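Local atomic coordinates of beta-lactamase Rm3 (Uncultured bacterium, PDB entry 5IQK), a protein that hydrolyses the beta-lactam ring of antibiotics as a zinc-dependent subclass B3 metallo-beta-lactamase, and so is expected to confer antibiotic resistance. Residues K29-V34 against H79-G84; I73-G78 against L105-G110. All blocks are in the same frame, centred on the assembly; numbering follows the deposited sequence.

How the contacts relate
Contacts 1 and 2 alternate along the chain, in the order 29-34, 73-78, 79-84, 105-110, and their centres lie 11 Å apart. Segments 73-78 and 79-84 are continuous: the chain leaves strand 70-74 of the seven-stranded mixed sheet, supplies His-77 and His-79, and enters the short helix 80-83 with Asp-81 and His-82. This is the HxHxDH zinc-binding motif of the metallo-beta-lactamase superfamily. Contact 1 covers the motif from the loop between strands 23-25 and 34-36, contact 2 from helix 101-109. The two meet where His-82 CD2 lies 3.2 Å from His-77 CE1, and they share one zinc ion and both bridging waters. Contact 1 borders the zinc ligands; contact 2 backs the loop carrying His-77.

Contact 1: K29-V34 against H79-G84; sequences KGLSSV and HIDHAG. With ZN (zinc ion), chain D; ZN (zinc ion), chain C.
Leu-31 and Asp-81 mark the closest backbone approach, their CA atoms 7.2 Å apart, where an irregular loop passes the short helix that begins at Ile-80. No hydrogen bond joins the segments; the isobutyl group of Leu-31 crosses the Asp-81 side chain at about a right angle. Both methyls of Leu-31 lie 3.5 Å from Asp-81 O, and CD2 is 3.6 Å from Asp-81 OD2 and, obliquely, 4.2 Å from His-82 CE1. Apolar carbon borders a carboxylate oxygen that binds zinc. With CG between its backbone N and carbonyl carbon (chi1 55°), Asp-81 directs its carboxylate to the zinc ion of chain D, which OD2 binds at 2.0 Å beside His-82 NE2. Water 1 accepts from His-82 ND1 (2.9 Å), which would steady the ring's rotation, and lies 2.8 Å from Ser-32 O, to which it can donate. His-79, at the N-cap position, binds the other zinc ion through ND1, and its backbone O accepts from His-82 N and Ala-83 N, closing the first turn. Trp-10 of helix 5-10 touches Leu-31 and Asp-81, and Ser-32 packs on Ile-220 of edge strand 218-221, placing the contact between that helix and the five-stranded sheet.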
loop_
_atom_site.group_PDB
_atom_site.type_symbol
_atom_site.label_atom_id
_atom_site.label_comp_id
_atom_site.label_asym_id
_atom_site.label_seq_id
_atom_site.Cartn_x
_atom_site.Cartn_y
_atom_site.Cartn_z
ATOM N N LYS A 29 -12.981 2.331 -1.732
ATOM C CA LYS A 29 -13.530 1.020 -1.410
ATOM C C LYS A 29 -12.572 -0.131 -1.770
ATOM O O LYS A 29 -12.596 -1.183 -1.130
ATOM C CB LYS A 29 -14.867 0.813 -2.112
ATOM C CG LYS A 29 -15.759 -0.195 -1.417
ATOM C CD LYS A 29 -16.230 0.321 -0.075
ATOM C CE LYS A 29 -17.363 1.334 -0.223
ATOM N NZ LYS A 29 -17.787 1.921 1.073
ATOM N N GLY A 30 -11.751 0.055 -2.794
ATOM C CA GLY A 30 -10.905 -1.041 -3.258
ATOM C C GLY A 30 -9.421 -0.749 -3.280
ATOM O O GLY A 30 -8.636 -1.604 -3.711
ATOM N N LEU A 31 -9.035 0.444 -2.814
ATOM C CA LEU A 31 -7.635 0.890 -2.815
ATOM C C LEU A 31 -7.331 1.677 -1.546
ATOM O O LEU A 31 -7.991 2.682 -1.279
ATOM C CB LEU A 31 -7.357 1.765 -4.036
ATOM C CG LEU A 31 -7.583 1.126 -5.409
ATOM C CD1 LEU A 31 -7.543 2.199 -6.486
ATOM C CD2 LEU A 31 -6.531 0.056 -5.656
ATOM N N SER A 32 -6.316 1.264 -0.784
ATOM C CA SER A 32 -6.060 1.908 0.501
ATOM C C SER A 32 -5.212 3.161 0.358
ATOM O O SER A 32 -4.399 3.287 -0.553
ATOM C CB SER A 32 -5.382 0.939 1.480
ATOM O OG SER A 32 -6.232 -0.166 1.769
ATOM N N SER A 33 -5.465 4.104 1.250
ATOM C CA SER A 33 -4.583 5.236 1.486
ATOM C C SER A 33 -4.684 5.514 2.976
ATOM O O SER A 33 -5.777 5.451 3.536
ATOM C CB SER A 33 -4.986 6.459 0.658
ATOM O OG SER A 33 -4.071 7.529 0.889
ATOM N N VAL A 34 -3.558 5.781 3.628
ATOM C CA VAL A 34 -3.540 5.907 5.080
ATOM C C VAL A 34 -2.823 7.196 5.495
ATOM O O VAL A 34 -1.746 7.516 4.976
ATOM C CB VAL A 34 -2.854 4.669 5.741
ATOM C CG1 VAL A 34 -2.572 4.911 7.231
ATOM C CG2 VAL A 34 -3.723 3.424 5.562
ATOM N N HIS A 79 2.479 0.110 -9.447
ATOM C CA HIS A 79 1.301 -0.026 -10.295
ATOM C C HIS A 79 0.424 1.206 -10.229
ATOM O O HIS A 79 0.360 1.868 -9.190
ATOM C CB HIS A 79 0.491 -1.252 -9.908
ATOM C CG HIS A 79 1.075 -2.543 -10.390
ATOM N ND1 HIS A 79 0.809 -3.741 -9.772
ATOM C CD2 HIS A 79 1.899 -2.827 -11.431
ATOM C CE1 HIS A 79 1.428 -4.717 -10.416
ATOM N NE2 HIS A 79 2.106 -4.189 -11.420
ATOM N N ILE A 80 -0.265 1.481 -11.334
ATOM C CA ILE A 80 -1.091 2.679 -11.469
ATOM C C ILE A 80 -2.156 2.824 -10.376
ATOM O O ILE A 80 -2.545 3.944 -10.042
ATOM C CB ILE A 80 -1.765 2.716 -12.874
ATOM C CG1 ILE A 80 -2.513 4.035 -13.098
ATOM C CG2 ILE A 80 -2.693 1.512 -13.079
ATOM C CD1 ILE A 80 -2.841 4.316 -14.567
ATOM N N ASP A 81 -2.638 1.720 -9.813
ATOM C CA ASP A 81 -3.710 1.825 -8.825
ATOM C C ASP A 81 -3.199 2.169 -7.422
ATOM O O ASP A 81 -4.008 2.267 -6.497
ATOM C CB ASP A 81 -4.546 0.533 -8.767
ATOM C CG ASP A 81 -3.700 -0.712 -8.500
ATOM O OD1 ASP A 81 -2.609 -0.804 -9.089
ATOM O OD2 ASP A 81 -4.127 -1.597 -7.716
ATOM N N HIS A 82 -1.879 2.350 -7.267
ATOM C CA HIS A 82 -1.298 2.821 -5.997
ATOM C C HIS A 82 -0.456 4.080 -6.216
ATOM O O HIS A 82 -0.307 4.922 -5.320
ATOM C CB HIS A 82 -0.463 1.695 -5.351
ATOM C CG HIS A 82 -1.232 0.421 -5.179
ATOM N ND1 HIS A 82 -2.069 0.198 -4.105
ATOM C CD2 HIS A 82 -1.368 -0.654 -5.990
ATOM C CE1 HIS A 82 -2.658 -0.975 -4.243
ATOM N NE2 HIS A 82 -2.250 -1.517 -5.378
ATOM N N ALA A 83 0.086 4.216 -7.419
ATOM C CA ALA A 83 1.007 5.304 -7.715
ATOM C C ALA A 83 0.411 6.369 -8.624
ATOM O O ALA A 83 0.983 7.452 -8.758
ATOM C CB ALA A 83 2.310 4.740 -8.346
ATOM N N GLY A 84 -0.733 6.068 -9.242
ATOM C CA GLY A 84 -1.351 6.969 -10.203
ATOM C C GLY A 84 -1.749 8.332 -9.654
ATOM O O GLY A 84 -1.721 9.340 -10.368
HETATM ZN ZN ZN D . -3.094 -2.869 -6.600
HETATM ZN ZN ZN C . -0.189 -4.110 -8.019
HETATM O O HOH W 1 -3.392 2.540 -3.090
HETATM O O HOH W 2 -2.040 -3.732 -8.208
HETATM O O HOH W 3 -1.817 -4.825 -6.157
#

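Contact 2: I73-G78 against L105-G110; sequences ILNSHG and LDLASG. With ZN (zinc ion), chain C.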
loop_
_atom_site.group_PDB
_atom_site.type_symbol
_atom_site.label_atom_id
_atom_site.label_comp_id
_atom_site.label_asym_id
_atom_site.label_seq_id
_atom_site.Cartn_x
_atom_site.Cartn_y
_atom_site.Cartn_z
ATOM N N ILE A 73 5.107 11.466 1.651
ATOM C CA ILE A 73 4.211 10.509 1.012
ATOM C C ILE A 73 4.980 9.216 0.744
ATOM O O ILE A 73 6.079 9.258 0.186
ATOM C CB ILE A 73 3.652 11.049 -0.314
ATOM C CG1 ILE A 73 2.916 12.373 -0.079
ATOM C CG2 ILE A 73 2.763 10.002 -0.991
ATOM C CD1 ILE A 73 2.514 13.075 -1.353
ATOM N N LEU A 74 4.417 8.087 1.163
ATOM C CA LEU A 74 5.055 6.785 0.976
ATOM C C LEU A 74 4.333 5.963 -0.081
ATOM O O LEU A 74 3.123 6.044 -0.222
ATOM C CB LEU A 74 5.087 6.002 2.281
ATOM C CG LEU A 74 5.638 6.825 3.454
ATOM C CD1 LEU A 74 5.614 6.013 4.733
ATOM C CD2 LEU A 74 7.034 7.349 3.159
ATOM N N ASN A 75 5.097 5.168 -0.818
ATOM C CA ASN A 75 4.545 4.292 -1.839
ATOM C C ASN A 75 4.712 2.822 -1.449
ATOM O O ASN A 75 5.690 2.454 -0.793
ATOM C CB ASN A 75 5.223 4.565 -3.185
ATOM C CG ASN A 75 4.824 3.561 -4.257
ATOM O OD1 ASN A 75 5.658 2.796 -4.750
ATOM N ND2 ASN A 75 3.542 3.538 -4.597
ATOM N N SER A 76 3.753 1.991 -1.839
ATOM C CA SER A 76 3.872 0.551 -1.661
ATOM C C SER A 76 4.509 -0.071 -2.911
ATOM O O SER A 76 5.602 -0.635 -2.844
ATOM C CB SER A 76 2.508 -0.076 -1.387
ATOM O OG SER A 76 1.594 0.264 -2.413
ATOM N N HIS A 77 3.841 0.052 -4.055
ATOM C CA HIS A 77 4.475 -0.361 -5.320
ATOM C C HIS A 77 3.988 0.471 -6.509
ATOM O O HIS A 77 3.041 1.256 -6.395
ATOM C CB HIS A 77 4.284 -1.867 -5.583
ATOM C CG HIS A 77 2.870 -2.308 -5.847
ATOM N ND1 HIS A 77 1.953 -2.513 -4.838
ATOM C CD2 HIS A 77 2.249 -2.690 -6.996
ATOM C CE1 HIS A 77 0.815 -2.949 -5.355
ATOM N NE2 HIS A 77 0.966 -3.061 -6.659
ATOM N N GLY A 78 4.640 0.277 -7.653
ATOM C CA GLY A 78 4.549 1.197 -8.774
ATOM C C GLY A 78 3.386 1.028 -9.738
ATOM O O GLY A 78 3.316 1.713 -10.755
ATOM N N LEU A 105 11.614 3.799 -10.237
ATOM C CA LEU A 105 11.786 3.801 -11.683
ATOM C C LEU A 105 10.430 3.876 -12.370
ATOM O O LEU A 105 10.263 4.630 -13.332
ATOM C CB LEU A 105 12.547 2.563 -12.149
ATOM C CG LEU A 105 14.017 2.460 -11.747
ATOM C CD1 LEU A 105 14.552 1.107 -12.177
ATOM C CD2 LEU A 105 14.815 3.590 -12.373
ATOM N N ASP A 106 9.461 3.101 -11.880
ATOM C CA ASP A 106 8.098 3.176 -12.418
ATOM C C ASP A 106 7.504 4.573 -12.217
ATOM O O ASP A 106 6.955 5.163 -13.150
ATOM C CB ASP A 106 7.161 2.156 -11.756
ATOM C CG ASP A 106 7.636 0.725 -11.892
ATOM O OD1 ASP A 106 8.492 0.449 -12.753
ATOM O OD2 ASP A 106 7.135 -0.128 -11.128
ATOM N N LEU A 107 7.613 5.091 -10.994
ATOM C CA LEU A 107 7.033 6.390 -10.655
ATOM C C LEU A 107 7.593 7.509 -11.523
ATOM O O LEU A 107 6.847 8.379 -11.980
ATOM C CB LEU A 107 7.265 6.716 -9.178
ATOM C CG LEU A 107 6.209 6.230 -8.184
ATOM C CD1 LEU A 107 5.951 4.720 -8.283
ATOM C CD2 LEU A 107 6.631 6.630 -6.778
ATOM N N ALA A 108 8.902 7.466 -11.763
ATOM C CA ALA A 108 9.581 8.512 -12.516
ATOM C C ALA A 108 9.143 8.571 -13.982
ATOM O O ALA A 108 9.140 9.645 -14.592
ATOM C CB ALA A 108 11.106 8.327 -12.424
ATOM N N SER A 109 8.752 7.433 -14.543
ATOM C CA SER A 109 8.366 7.395 -15.947
ATOM C C SER A 109 6.857 7.280 -16.117
ATOM O O SER A 109 6.331 7.467 -17.212
ATOM C CB SER A 109 9.053 6.224 -16.655
ATOM O OG SER A 109 8.627 4.989 -16.105
ATOM N N GLY A 110 6.165 6.982 -15.024
ATOM C CA GLY A 110 4.724 6.805 -15.058
ATOM C C GLY A 110 4.328 5.505 -15.746
ATOM O O GLY A 110 3.205 5.368 -16.232
HETATM ZN ZN ZN C . -0.189 -4.110 -8.019
HETATM O O HOH W 3 -1.817 -4.825 -6.157
HETATM O O HOH W 2 -2.040 -3.732 -8.208
#
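Van der Waals contact carries the junction between Gly-78 and the helical residues Asp-106 and Leu-107, and no hydrogen bond crosses it. The CA atoms of Gly-78 and Asp-106 are 5.5 Å apart, a close approach, consistent with a glycine at this position. Gly-78 CA faces the helix directly, and Asp-106 OD2 rests 3.7 Å from Gly-78 CA, again without a hydrogen bond. Leu-107 reaches in with one branch, its CD1 lying 3.8 Å from Gly-78 CA and 4.0 Å from Asn-75 OD1. The Leu-107 and Asn-75 side chains extend from opposite directions, and the methyl meets the amide at its oxygen.

Hydrogen bonding runs within the loop. Asn-75 has CG anti to the backbone N (chi1 173°), which carries its amide toward the turn, and ND2 donates to His-77 O at 2.9 Å. The bond is fairly straight at the hydrogen (162°), and the acceptor lies close to the amide plane; seen from the carbonyl, however, the donor stands well above its plane, 56° out. Asn-75, just past the strand, is thereby bonded to the backbone of the metal ligand.

His-77 NE2 binds the zinc ion of chain C at 2.1 Å, with His-79 and His-155 completing its protein ligands. Water 2 lies in the His-77 ring plane, at its edge.

Asp-179 accepts a hydrogen bond from His-77 ND1, a second-shell link consistent with fixing the ring's rotation and polarising it toward the metal. The chemistry therefore divides: the helix is met by van der Waals contact alone, partly of oxygens with carbons, while hydrogen bonds hold the His-77 backbone (Asn-75) and ring (Asp-179).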